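Local coordinates for twitching motility pilus retraction protein (Geobacter sulfurreducens PCA, PDB 5ZFQ), which probably hydrolyses ATP as a hexameric motor that retracts type IV pili, the movement behind twitching motility, at residues N345-L359 and A362-L376. Sequence-based numbering, arbitrary orientation.
Sequences NQSLFSLLQKRRISL and AMARSSDPDELKQML
A chi1 of -167° turns the isobutyl group of Leu372 away from its own N and beside its carbonyl carbon, into a hole formed by Asn345, Leu348, Phe349 and Leu352, a knob-into-hole fit. Ser366 has its OG likewise anti to N (chi1 -173°), which presents the hydroxyl to the amide of Asn345. There Ser366 OG donates to Asn345 OD1 at 2.7 Å, in the carbonyl plane and on a lone pair. From the other end of the amide, Asn345 ND2 donates to Asp368 O at 3.1 Å, reaching it from above the carbonyl plane, and more weakly to Glu371 OE2 at 3.3 Å. Asparagine suits this buried place because one short, flat group both accepts and donates, gripping the turn that leads into helix 369-377. A leucine here would probably leave Ser366 OG without its acceptor and take from Asp368 O the second donor it has beside Leu372 N. Asp368 is the N-cap of that helix, its OD1 accepting weakly from Glu371 N.

Further along, Leu376 is a second knob, set among Phe349, Leu352, Gln353 and Leu359. Met375, bent at its thioether, lays CE 3.7 Å from Phe349 CB, while Leu376 CD2 comes within 3.5 Å of Phe349 CD1, the two side chains passing alongside one another, pointing opposite ways. Ala362 is small enough for Ile357 CD1 and Leu352 CD1 to close on its CB, at 3.5 and 3.7 Å.

The helices 345-353 and 369-376 cross at -46°, their axes 10.0 Å apart, and helix 359-365 joins them in a compact C-terminal helical group. Tyr329 of helix 328-333 bonds Glu371 OE2, and strands 286-296 and 303-310 back the group through Leu295, Val304 and Ala306.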
ATOM      1  N   ASN A 345      40.050   3.697 -14.788  1.00 42.50           N
ATOM      2  CA  ASN A 345      40.854   4.195 -15.900  1.00 43.46           C
ATOM      3  C   ASN A 345      42.304   3.712 -15.805  1.00 44.50           C
ATOM      4  O   ASN A 345      42.878   3.305 -16.816  1.00 45.54           O
ATOM      5  CB  ASN A 345      40.806   5.731 -15.997  1.00 44.41           C
ATOM      6  CG  ASN A 345      39.723   6.228 -16.967  1.00 43.63           C
ATOM      7  OD1 ASN A 345      39.159   5.447 -17.744  1.00 42.89           O
ATOM      8  ND2 ASN A 345      39.423   7.523 -16.914  1.00 43.81           N
ATOM      9  N   GLN A 346      42.897   3.729 -14.611  1.00 44.47           N
ATOM     10  CA  GLN A 346      44.262   3.226 -14.456  1.00 43.28           C
ATOM     11  C   GLN A 346      44.320   1.754 -14.822  1.00 45.81           C
ATOM     12  O   GLN A 346      45.214   1.335 -15.541  1.00 46.30           O
ATOM     13  CB  GLN A 346      44.787   3.454 -13.037  1.00 46.98           C
ATOM     14  CG  GLN A 346      45.181   4.902 -12.792  1.00 48.56           C
ATOM     15  CD  GLN A 346      45.529   5.206 -11.344  1.00 50.07           C
ATOM     16  OE1 GLN A 346      44.978   4.601 -10.420  1.00 50.44           O
ATOM     17  NE2 GLN A 346      46.427   6.167 -11.139  1.00 51.06           N
ATOM     18  N   SER A 347      43.344   0.979 -14.350  1.00 44.39           N
ATOM     19  CA  SER A 347      43.254  -0.447 -14.666  1.00 42.82           C
ATOM     20  C   SER A 347      43.117  -0.672 -16.167  1.00 42.48           C
ATOM     21  O   SER A 347      43.842  -1.491 -16.741  1.00 42.44           O
ATOM     22  CB  SER A 347      42.067  -1.099 -13.936  1.00 41.00           C
ATOM     23  OG  SER A 347      42.054  -2.508 -14.128  1.00 39.79           O
ATOM     24  N   LEU A 348      42.175   0.038 -16.795  1.00 42.38           N
ATOM     25  CA  LEU A 348      41.997  -0.050 -18.251  1.00 42.61           C
ATOM     26  C   LEU A 348      43.311   0.265 -18.981  1.00 43.99           C
ATOM     27  O   LEU A 348      43.703  -0.438 -19.921  1.00 43.92           O
ATOM     28  CB  LEU A 348      40.891   0.899 -18.729  1.00 42.11           C
ATOM     29  CG  LEU A 348      39.451   0.478 -18.457  1.00 37.66           C
ATOM     30  CD1 LEU A 348      38.461   1.622 -18.727  1.00 37.64           C
ATOM     31  CD2 LEU A 348      39.122  -0.717 -19.289  1.00 36.87           C
ATOM     32  N   PHE A 349      43.982   1.321 -18.527  1.00 44.95           N
ATOM     33  CA  PHE A 349      45.237   1.758 -19.120  1.00 46.26           C
ATOM     34  C   PHE A 349      46.277   0.647 -19.030  1.00 46.58           C
ATOM     35  O   PHE A 349      47.123   0.487 -19.913  1.00 47.54           O
ATOM     36  CB  PHE A 349      45.731   3.035 -18.424  1.00 47.62           C
ATOM     37  CG  PHE A 349      47.108   3.457 -18.834  1.00 49.36           C
ATOM     38  CD1 PHE A 349      47.300   4.241 -19.970  1.00 50.09           C
ATOM     39  CD2 PHE A 349      48.222   3.077 -18.083  1.00 50.29           C
ATOM     40  CE1 PHE A 349      48.578   4.643 -20.359  1.00 51.50           C
ATOM     41  CE2 PHE A 349      49.499   3.468 -18.465  1.00 51.78           C
ATOM     42  CZ  PHE A 349      49.675   4.261 -19.606  1.00 52.34           C
ATOM     43  N   SER A 350      46.194  -0.125 -17.954  1.00 46.11           N
ATOM     44  CA  SER A 350      47.137  -1.193 -17.694  1.00 46.24           C
ATOM     45  C   SER A 350      46.845  -2.371 -18.629  1.00 46.99           C
ATOM     46  O   SER A 350      47.761  -2.978 -19.199  1.00 42.93           O
ATOM     47  CB  SER A 350      47.061  -1.608 -16.220  1.00 48.33           C
ATOM     48  OG  SER A 350      48.022  -2.598 -15.907  1.00 49.83           O
ATOM     49  N   LEU A 351      45.563  -2.680 -18.794  1.00 44.49           N
ATOM     50  CA  LEU A 351      45.159  -3.752 -19.700  1.00 45.08           C
ATOM     51  C   LEU A 351      45.557  -3.450 -21.147  1.00 46.16           C
ATOM     52  O   LEU A 351      45.922  -4.358 -21.897  1.00 45.97           O
ATOM     53  CB  LEU A 351      43.653  -4.004 -19.598  1.00 43.24           C
ATOM     54  CG  LEU A 351      43.293  -4.665 -18.265  1.00 42.60           C
ATOM     55  CD1 LEU A 351      41.780  -4.729 -18.039  1.00 41.08           C
ATOM     56  CD2 LEU A 351      43.946  -6.055 -18.183  1.00 42.55           C
ATOM     57  N   LEU A 352      45.503  -2.176 -21.524  1.00 47.73           N
ATOM     58  CA  LEU A 352      45.903  -1.750 -22.861  1.00 49.90           C
ATOM     59  C   LEU A 352      47.417  -1.886 -23.118  1.00 52.83           C
ATOM     60  O   LEU A 352      47.816  -2.332 -24.195  1.00 53.07           O
ATOM     61  CB  LEU A 352      45.452  -0.308 -23.103  1.00 49.64           C
ATOM     62  CG  LEU A 352      43.949  -0.184 -23.342  1.00 48.05           C
ATOM     63  CD1 LEU A 352      43.518   1.281 -23.343  1.00 48.24           C
ATOM     64  CD2 LEU A 352      43.568  -0.878 -24.656  1.00 47.34           C
ATOM     65  N   GLN A 353      48.248  -1.506 -22.144  1.00 55.31           N
ATOM     66  CA  GLN A 353      49.705  -1.662 -22.260  1.00 58.48           C
ATOM     67  C   GLN A 353      50.087  -3.106 -22.534  1.00 59.59           C
ATOM     68  O   GLN A 353      50.966  -3.389 -23.359  1.00 60.12           O
ATOM     69  CB  GLN A 353      50.426  -1.193 -20.986  1.00 59.72           C
ATOM     70  CG  GLN A 353      50.290   0.277 -20.675  1.00 60.92           C
ATOM     71  CD  GLN A 353      50.428   1.137 -21.914  1.00 62.36           C
ATOM     72  OE1 GLN A 353      51.364   0.970 -22.700  1.00 63.65           O
ATOM     73  NE2 GLN A 353      49.487   2.062 -22.102  1.00 62.30           N
ATOM     74  N   LYS A 354      49.416  -4.002 -21.817  1.00 60.47           N
ATOM     75  CA  LYS A 354      49.679  -5.428 -21.872  1.00 62.49           C
ATOM     76  C   LYS A 354      48.945  -6.074 -23.044  1.00 63.60           C
ATOM     77  O   LYS A 354      49.073  -7.280 -23.270  1.00 64.11           O
ATOM     78  CB  LYS A 354      49.261  -6.094 -20.552  1.00 61.98           C
ATOM     79  CG  LYS A 354      49.920  -5.520 -19.299  1.00 62.72           C
ATOM     80  CD  LYS A 354      49.375  -6.230 -18.067  1.00 62.06           C
ATOM     81  CE  LYS A 354      49.922  -5.668 -16.760  1.00 62.58           C
ATOM     82  NZ  LYS A 354      49.121  -6.173 -15.594  1.00 61.42           N
ATOM     83  N   ARG A 355      48.175  -5.259 -23.768  1.00 64.10           N
ATOM     84  CA  ARG A 355      47.375  -5.693 -24.919  1.00 64.27           C
ATOM     85  C   ARG A 355      46.389  -6.816 -24.586  1.00 62.48           C
ATOM     86  O   ARG A 355      46.198  -7.746 -25.375  1.00 61.92           O
ATOM     87  CB  ARG A 355      48.281  -6.144 -26.067  1.00 66.71           C
ATOM     88  CG  ARG A 355      49.127  -5.045 -26.703  1.00 68.96           C
ATOM     89  CD  ARG A 355      50.174  -5.670 -27.578  1.00 71.14           C
ATOM     90  NE  ARG A 355      51.048  -4.688 -28.205  1.00 73.73           N
ATOM     91  CZ  ARG A 355      52.099  -4.121 -27.610  1.00 75.48           C
ATOM     92  NH1 ARG A 355      52.411  -4.410 -26.348  1.00 75.40           N
ATOM     93  NH2 ARG A 355      52.838  -3.252 -28.285  1.00 77.04           N
ATOM     94  N   ARG A 356      45.765  -6.722 -23.419  1.00 61.64           N
ATOM     95  CA  ARG A 356      44.778  -7.708 -22.993  1.00 60.57           C
ATOM     96  C   ARG A 356      43.367  -7.342 -23.479  1.00 58.18           C
ATOM     97  O   ARG A 356      42.538  -8.223 -23.696  1.00 57.67           O
ATOM     98  CB  ARG A 356      44.798  -7.848 -21.470  1.00 62.05           C
ATOM     99  CG  ARG A 356      46.203  -7.932 -20.851  1.00 65.08           C
ATOM    100  CD  ARG A 356      46.863  -9.308 -21.032  1.00 67.29           C
ATOM    101  NE  ARG A 356      45.978 -10.430 -20.684  1.00 68.00           N
ATOM    102  CZ  ARG A 356      45.540 -10.716 -19.454  1.00 68.70           C
ATOM    103  NH1 ARG A 356      45.889  -9.956 -18.409  1.00 69.44           N
ATOM    104  NH2 ARG A 356      44.740 -11.766 -19.271  1.00 68.19           N
ATOM    105  N   ILE A 357      43.111  -6.043 -23.649  1.00 56.78           N
ATOM    106  CA  ILE A 357      41.849  -5.542 -24.204  1.00 55.37           C
ATOM    107  C   ILE A 357      42.112  -4.570 -25.351  1.00 55.97           C
ATOM    108  O   ILE A 357      43.225  -4.073 -25.501  1.00 57.65           O
ATOM    109  CB  ILE A 357      40.975  -4.821 -23.133  1.00 41.16           C
ATOM    110  CG1 ILE A 357      41.569  -3.454 -22.764  1.00 41.85           C
ATOM    111  CG2 ILE A 357      40.790  -5.680 -21.905  1.00 36.45           C
ATOM    112  CD1 ILE A 357      40.787  -2.737 -21.683  1.00 41.25           C
ATOM    113  N   SER A 358      41.089  -4.283 -26.153  1.00 54.56           N
ATOM    114  CA  SER A 358      41.266  -3.364 -27.280  1.00 54.38           C
ATOM    115  C   SER A 358      40.820  -1.947 -26.927  1.00 54.47           C
ATOM    116  O   SER A 358      40.025  -1.749 -26.009  1.00 52.85           O
ATOM    117  CB  SER A 358      40.505  -3.860 -28.509  1.00 53.30           C
ATOM    118  OG  SER A 358      39.118  -3.599 -28.387  1.00 52.12           O
ATOM    119  N   LEU A 359      41.347  -0.973 -27.661  1.00 57.36           N
ATOM    120  CA  LEU A 359      41.029   0.432 -27.454  1.00 60.25           C
ATOM    121  C   LEU A 359      39.510   0.702 -27.499  1.00 59.54           C
ATOM    122  O   LEU A 359      39.008   1.479 -26.686  1.00 59.63           O
ATOM    123  CB  LEU A 359      41.769   1.300 -28.494  1.00 64.19           C
ATOM    124  CG  LEU A 359      41.817   2.830 -28.279  1.00 66.58           C
ATOM    125  CD1 LEU A 359      42.716   3.214 -27.111  1.00 43.35           C
ATOM    126  CD2 LEU A 359      42.219   3.598 -29.536  1.00 44.42           C
ATOM    127  N   ALA A 362      37.989  -0.756 -24.304  1.00 48.10           N
ATOM    128  CA  ALA A 362      38.481   0.071 -23.206  1.00 47.57           C
ATOM    129  C   ALA A 362      37.743   1.410 -23.132  1.00 46.30           C
ATOM    130  O   ALA A 362      37.207   1.773 -22.092  1.00 45.41           O
ATOM    131  CB  ALA A 362      39.988   0.293 -23.335  1.00 48.80           C
ATOM    132  N   MET A 363      37.688   2.118 -24.256  1.00 45.61           N
ATOM    133  CA  MET A 363      37.105   3.451 -24.300  1.00 43.85           C
ATOM    134  C   MET A 363      35.598   3.438 -24.067  1.00 42.45           C
ATOM    135  O   MET A 363      35.056   4.419 -23.560  1.00 42.31           O
ATOM    136  CB  MET A 363      37.387   4.127 -25.637  1.00 43.30           C
ATOM    137  CG  MET A 363      38.837   4.513 -25.936  1.00 43.50           C
ATOM    138  SD  MET A 363      39.386   5.838 -24.771  1.00 42.64           S
ATOM    139  CE  MET A 363      38.200   7.170 -25.156  1.00 59.47           C
ATOM    140  N   ALA A 364      34.908   2.354 -24.446  1.00 41.76           N
ATOM    141  CA  ALA A 364      33.463   2.283 -24.214  1.00 41.34           C
ATOM    142  C   ALA A 364      33.184   2.163 -22.719  1.00 41.32           C
ATOM    143  O   ALA A 364      32.246   2.755 -22.200  1.00 41.71           O
ATOM    144  CB  ALA A 364      32.824   1.106 -24.973  1.00 40.57           C
ATOM    145  N   ARG A 365      34.008   1.377 -22.040  1.00 40.80           N
ATOM    146  CA  ARG A 365      33.826   1.087 -20.631  1.00 39.60           C
ATOM    147  C   ARG A 365      34.219   2.269 -19.785  1.00 40.28           C
ATOM    148  O   ARG A 365      33.743   2.420 -18.662  1.00 40.46           O
ATOM    149  CB  ARG A 365      34.646  -0.145 -20.235  1.00 38.77           C
ATOM    150  CG  ARG A 365      34.550  -0.501 -18.773  1.00 38.11           C
ATOM    151  CD  ARG A 365      33.087  -0.565 -18.274  1.00 37.36           C
ATOM    152  NE  ARG A 365      33.050  -0.858 -16.842  1.00 37.45           N
ATOM    153  CZ  ARG A 365      33.254   0.045 -15.880  1.00 38.24           C
ATOM    154  NH1 ARG A 365      33.488   1.329 -16.186  1.00 38.89           N
ATOM    155  NH2 ARG A 365      33.210  -0.337 -14.607  1.00 38.19           N
ATOM    156  N   SER A 366      35.095   3.104 -20.317  1.00 41.21           N
ATOM    157  CA  SER A 366      35.611   4.243 -19.569  1.00 41.99           C
ATOM    158  C   SER A 366      34.502   5.214 -19.157  1.00 41.63           C
ATOM    159  O   SER A 366      33.685   5.636 -19.978  1.00 41.43           O
ATOM    160  CB  SER A 366      36.671   4.978 -20.397  1.00 43.18           C
ATOM    161  OG  SER A 366      37.295   5.989 -19.634  1.00 44.01           O
ATOM    162  N   SER A 367      34.473   5.547 -17.875  1.00 41.44           N
ATOM    163  CA  SER A 367      33.564   6.565 -17.388  1.00 41.68           C
ATOM    164  C   SER A 367      34.172   7.952 -17.575  1.00 43.05           C
ATOM    165  O   SER A 367      33.482   8.962 -17.379  1.00 43.35           O
ATOM    166  CB  SER A 367      33.221   6.329 -15.924  1.00 41.58           C
ATOM    167  OG  SER A 367      34.397   6.027 -15.195  1.00 42.32           O
ATOM    168  N   ASP A 368      35.462   8.001 -17.941  1.00 43.86           N
ATOM    169  CA  ASP A 368      36.096   9.235 -18.428  1.00 45.65           C
ATOM    170  C   ASP A 368      37.096   8.978 -19.580  1.00 46.73           C
ATOM    171  O   ASP A 368      38.330   8.975 -19.378  1.00 46.91           O
ATOM    172  CB  ASP A 368      36.792   9.996 -17.289  1.00 46.54           C
ATOM    173  CG  ASP A 368      37.247  11.401 -17.717  1.00 48.58           C
ATOM    174  OD1 ASP A 368      36.992  11.832 -18.881  1.00 48.61           O
ATOM    175  OD2 ASP A 368      37.842  12.096 -16.868  1.00 50.11           O
ATOM    176  N   PRO A 369      36.555   8.783 -20.797  1.00 48.03           N
ATOM    177  CA  PRO A 369      37.280   8.627 -22.067  1.00 49.00           C
ATOM    178  C   PRO A 369      38.406   9.669 -22.255  1.00 50.64           C
ATOM    179  O   PRO A 369      39.549   9.279 -22.514  1.00 50.50           O
ATOM    180  CB  PRO A 369      36.177   8.809 -23.119  1.00 49.21           C
ATOM    181  CG  PRO A 369      34.968   8.371 -22.478  1.00 48.16           C
ATOM    182  CD  PRO A 369      35.111   8.550 -20.971  1.00 47.67           C
ATOM    183  N   ASP A 370      38.096  10.962 -22.110  1.00 52.08           N
ATOM    184  CA  ASP A 370      39.105  12.029 -22.237  1.00 53.62           C
ATOM    185  C   ASP A 370      40.314  11.809 -21.314  1.00 54.02           C
ATOM    186  O   ASP A 370      41.458  11.960 -21.740  1.00 54.82           O
ATOM    187  CB  ASP A 370      38.486  13.401 -21.946  1.00 54.58           C
ATOM    188  CG  ASP A 370      37.572  13.886 -23.060  1.00 54.84           C
ATOM    189  OD1 ASP A 370      37.785  13.507 -24.233  1.00 54.94           O
ATOM    190  OD2 ASP A 370      36.620  14.637 -22.758  1.00 54.90           O
ATOM    191  N   GLU A 371      40.065  11.458 -20.053  1.00 54.19           N
ATOM    192  CA  GLU A 371      41.154  11.141 -19.126  1.00 55.14           C
ATOM    193  C   GLU A 371      42.021   9.994 -19.640  1.00 55.52           C
ATOM    194  O   GLU A 371      43.248  10.108 -19.672  1.00 57.08           O
ATOM    195  CB  GLU A 371      40.615  10.798 -17.739  1.00 55.01           C
ATOM    196  CG  GLU A 371      41.674  10.204 -16.819  1.00 56.18           C
ATOM    197  CD  GLU A 371      41.264  10.203 -15.353  1.00 57.51           C
ATOM    198  OE1 GLU A 371      40.894  11.285 -14.839  1.00 59.40           O
ATOM    199  OE2 GLU A 371      41.306   9.123 -14.712  1.00 56.77           O
ATOM    200  N   LEU A 372      41.380   8.905 -20.062  1.00 54.42           N
ATOM    201  CA  LEU A 372      42.103   7.742 -20.582  1.00 54.94           C
ATOM    202  C   LEU A 372      42.943   8.085 -21.821  1.00 56.55           C
ATOM    203  O   LEU A 372      44.104   7.698 -21.889  1.00 56.71           O
ATOM    204  CB  LEU A 372      41.138   6.591 -20.901  1.00 54.03           C
ATOM    205  CG  LEU A 372      41.797   5.227 -21.165  1.00 54.31           C
ATOM    206  CD1 LEU A 372      42.655   4.821 -19.966  1.00 55.44           C
ATOM    207  CD2 LEU A 372      40.809   4.111 -21.546  1.00 41.01           C
ATOM    208  N   LYS A 373      42.393   8.807 -22.801  1.00 57.84           N
ATOM    209  CA  LYS A 373      43.262   9.321 -23.882  1.00 59.47           C
ATOM    210  C   LYS A 373      44.458  10.112 -23.342  1.00 58.53           C
ATOM    211  O   LYS A 373      45.601   9.896 -23.777  1.00 58.37           O
ATOM    212  CB  LYS A 373      42.507  10.199 -24.891  1.00 62.41           C
ATOM    213  CG  LYS A 373      41.137   9.734 -25.227  1.00 64.29           C
ATOM    214  CD  LYS A 373      41.192   9.402 -26.729  1.00 68.43           C
ATOM    215  CE  LYS A 373      40.200   8.412 -27.196  1.00 71.25           C
ATOM    216  NZ  LYS A 373      40.766   6.981 -27.391  1.00 77.25           N
ATOM    217  N   GLN A 374      44.199  11.000 -22.384  1.00 57.41           N
ATOM    218  CA  GLN A 374      45.260  11.826 -21.818  1.00 58.04           C
ATOM    219  C   GLN A 374      46.397  10.960 -21.241  1.00 57.76           C
ATOM    220  O   GLN A 374      47.591  11.229 -21.474  1.00 58.65           O
ATOM    221  CB  GLN A 374      44.681  12.763 -20.748  1.00 58.14           C
ATOM    222  CG  GLN A 374      45.344  14.157 -20.656  1.00 59.76           C
ATOM    223  CD  GLN A 374      45.448  14.863 -22.010  1.00 60.89           C
ATOM    224  OE1 GLN A 374      44.440  15.259 -22.611  1.00 60.77           O
ATOM    225  NE2 GLN A 374      46.674  15.010 -22.501  1.00 61.98           N
ATOM    226  N   MET A 375      46.011   9.908 -20.515  1.00 56.25           N
ATOM    227  CA  MET A 375      46.968   8.942 -19.976  1.00 55.94           C
ATOM    228  C   MET A 375      47.712   8.206 -21.079  1.00 56.38           C
ATOM    229  O   MET A 375      48.911   7.956 -20.972  1.00 56.94           O
ATOM    230  CB  MET A 375      46.266   7.928 -19.073  1.00 54.06           C
ATOM    231  CG  MET A 375      45.734   8.515 -17.777  1.00 54.01           C
ATOM    232  SD  MET A 375      44.551   7.429 -16.960  1.00 55.54           S
ATOM    233  CE  MET A 375      45.600   6.088 -16.403  1.00 47.33           C
ATOM    234  N   LEU A 376      46.995   7.856 -22.140  1.00 56.76           N
ATOM    235  CA  LEU A 376      47.593   7.057 -23.190  1.00 58.14           C
ATOM    236  C   LEU A 376      48.610   7.887 -23.970  1.00 61.52           C
ATOM    237  O   LEU A 376      49.585   7.345 -24.507  1.00 62.30           O
ATOM    238  CB  LEU A 376      46.508   6.491 -24.104  1.00 56.26           C
ATOM    239  CG  LEU A 376      45.707   5.346 -23.472  1.00 53.70           C
ATOM    240  CD1 LEU A 376      44.396   5.121 -24.224  1.00 52.25           C
ATOM    241  CD2 LEU A 376      46.547   4.077 -23.426  1.00 52.84           C
TER